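Local coordinates for protein carbohydrate kinase, FGGY (Rhodospirillum rubrum, PDB 3IFR) that probably phosphorylates D-xylulose at the expense of ATP, as a member of the FGGY family of carbohydrate kinases, at residues Q105-G111 against Q136-K142. Numbering follows the deposited sequence.
Sequences QSDGRCG and QQLVTAK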
loop_
_atom_site.group_PDB
_atom_site.type_symbol
_atom_site.label_atom_id
_atom_site.label_comp_id
_atom_site.label_asym_id
_atom_site.label_seq_id
_atom_site.Cartn_x
_atom_site.Cartn_y
_atom_site.Cartn_z
ATOM N N GLN A 105 0.713 11.172 -0.799
ATOM C CA GLN A 105 0.987 10.690 0.563
ATOM C C GLN A 105 2.458 10.658 0.955
ATOM O O GLN A 105 2.804 10.788 2.104
ATOM C CB GLN A 105 0.319 9.345 0.889
ATOM C CG GLN A 105 -0.027 8.478 -0.276
ATOM C CD GLN A 105 1.114 8.300 -1.228
ATOM O OE1 GLN A 105 2.137 7.707 -0.878
ATOM N NE2 GLN A 105 0.938 8.779 -2.466
ATOM N N SER A 106 3.355 10.515 0.013
ATOM C CA SER A 106 4.756 10.671 0.388
ATOM C C SER A 106 5.153 12.124 0.706
ATOM O O SER A 106 6.292 12.371 1.057
ATOM C CB SER A 106 5.625 10.154 -0.728
ATOM O OG SER A 106 5.218 10.761 -1.943
ATOM N N ASP A 107 4.245 13.095 0.566
ATOM C CA ASP A 107 4.629 14.497 0.786
ATOM C C ASP A 107 5.043 14.728 2.240
ATOM O O ASP A 107 4.460 14.125 3.147
ATOM C CB ASP A 107 3.499 15.443 0.390
ATOM C CG ASP A 107 3.891 16.933 0.497
ATOM O OD1 ASP A 107 4.269 17.520 -0.534
ATOM O OD2 ASP A 107 3.826 17.504 1.610
ATOM N N GLY A 108 6.034 15.597 2.460
ATOM C CA GLY A 108 6.577 15.851 3.785
ATOM C C GLY A 108 6.476 17.286 4.279
ATOM O O GLY A 108 7.195 17.681 5.188
ATOM N N ARG A 109 5.551 18.071 3.744
ATOM C CA ARG A 109 5.567 19.491 4.071
ATOM C C ARG A 109 4.905 19.864 5.381
ATOM O O ARG A 109 5.080 20.978 5.837
ATOM C CB ARG A 109 4.952 20.349 2.942
ATOM C CG ARG A 109 3.458 20.537 3.061
ATOM C CD ARG A 109 2.882 21.185 1.835
ATOM N NE ARG A 109 3.131 20.370 0.658
ATOM C CZ ARG A 109 2.787 20.712 -0.578
ATOM N NH1 ARG A 109 2.207 21.888 -0.793
ATOM N NH2 ARG A 109 3.035 19.888 -1.590
ATOM N N CYS A 110 4.140 18.965 5.992
ATOM C CA CYS A 110 3.319 19.413 7.111
ATOM C C CYS A 110 3.664 18.900 8.540
ATOM O O CYS A 110 2.788 18.557 9.340
ATOM C CB CYS A 110 1.841 19.244 6.764
ATOM S SG CYS A 110 1.291 17.581 6.571
ATOM N N GLY A 111 4.952 18.901 8.859
ATOM C CA GLY A 111 5.418 18.569 10.197
ATOM C C GLY A 111 4.885 19.473 11.292
ATOM O O GLY A 111 4.434 19.001 12.307
ATOM N N GLN A 136 1.564 13.072 9.160
ATOM C CA GLN A 136 1.450 13.872 7.951
ATOM C C GLN A 136 0.620 13.190 6.874
ATOM O O GLN A 136 0.288 13.790 5.895
ATOM C CB GLN A 136 2.814 14.194 7.355
ATOM C CG GLN A 136 3.705 15.028 8.240
ATOM C CD GLN A 136 4.897 15.603 7.476
ATOM O OE1 GLN A 136 6.049 15.528 7.951
ATOM N NE2 GLN A 136 4.632 16.170 6.279
ATOM N N GLN A 137 0.283 11.924 7.034
ATOM C CA GLN A 137 -0.506 11.297 5.994
ATOM C C GLN A 137 -2.000 11.628 6.118
ATOM O O GLN A 137 -2.758 11.514 5.161
ATOM C CB GLN A 137 -0.268 9.818 6.032
ATOM C CG GLN A 137 0.013 9.248 4.705
ATOM C CD GLN A 137 1.211 8.330 4.761
ATOM O OE1 GLN A 137 2.357 8.790 4.652
ATOM N NE2 GLN A 137 0.962 7.026 4.955
ATOM N N LEU A 138 -2.411 12.071 7.299
ATOM C CA LEU A 138 -3.800 12.506 7.468
ATOM C C LEU A 138 -4.117 13.667 6.520
ATOM O O LEU A 138 -3.401 14.688 6.488
ATOM C CB LEU A 138 -4.081 12.971 8.892
ATOM C CG LEU A 138 -3.878 11.975 10.008
ATOM C CD1 LEU A 138 -4.111 12.673 11.348
ATOM C CD2 LEU A 138 -4.810 10.770 9.805
ATOM N N VAL A 139 -5.177 13.492 5.743
ATOM C CA VAL A 139 -5.776 14.590 4.987
ATOM C C VAL A 139 -5.893 15.859 5.867
ATOM O O VAL A 139 -5.577 16.968 5.431
ATOM C CB VAL A 139 -7.137 14.167 4.494
ATOM C CG1 VAL A 139 -7.892 15.370 3.860
ATOM C CG2 VAL A 139 -6.939 13.024 3.494
ATOM N N THR A 140 -6.301 15.657 7.121
ATOM C CA THR A 140 -6.380 16.717 8.139
ATOM C C THR A 140 -5.074 17.518 8.329
ATOM O O THR A 140 -5.098 18.746 8.424
ATOM C CB THR A 140 -6.790 16.108 9.476
ATOM O OG1 THR A 140 -8.135 15.615 9.371
ATOM C CG2 THR A 140 -6.675 17.116 10.605
ATOM N N ALA A 141 -3.940 16.839 8.410
ATOM C CA ALA A 141 -2.659 17.545 8.514
ATOM C C ALA A 141 -2.401 18.405 7.272
ATOM O O ALA A 141 -2.147 19.604 7.380
ATOM C CB ALA A 141 -1.505 16.590 8.732
ATOM N N LYS A 142 -2.475 17.800 6.088
ATOM C CA LYS A 142 -2.361 18.581 4.865
ATOM C C LYS A 142 -3.364 19.730 4.781
ATOM O O LYS A 142 -2.986 20.818 4.358
ATOM C CB LYS A 142 -2.409 17.695 3.627
ATOM C CG LYS A 142 -1.139 16.874 3.464
ATOM C CD LYS A 142 -1.396 15.704 2.572
ATOM C CE LYS A 142 -0.111 14.896 2.212
ATOM N NZ LYS A 142 0.146 13.741 3.109
HETATM O O HOH W 1 2.637 16.311 3.989
#
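Gln105 meets Gln137 through aliphatic carbon, its CB 3.8 Å from Gln137 CG, and the ammonium end of Lys142 comes up beside its backbone. That lysine is bent at its last torsion (chi4 94°), and its NZ donates a hydrogen bond to Gln136 O (2.8 Å), while its CE packs against CB of Asp107. Asp107 carries its CG opposite the backbone N (chi1 -176°), presenting the carboxylate to Arg109, whose NE and NH2 grip it side-on; OD2 also takes the backbone N of Arg109 at 2.8 Å, closing an Asx turn. Ala48 N donates to Asp107 OD1, and Glu49 forms a second salt bridge with Arg109 NH2. A leucine at Asp107 would probably undo the turn and leave the guanidinium with Glu49 alone of these two carboxylates. A water donates to Asp107 OD2 and, as modelled, accepts from Gln136 NE2; that amide's orientation is doubtful, because NE2 crowds Cys110 N at 2.9 Å, donor against donor. Cys110 SG sits 3.7 Å from Ala141 CB. Thus, within the FGGY N-terminal domain, the loop between strand 102-103 and helix 111-120 rests on the start of helix 139-149; Val114 touches Gln136 and Ala141, and Ile103 touches Lys142.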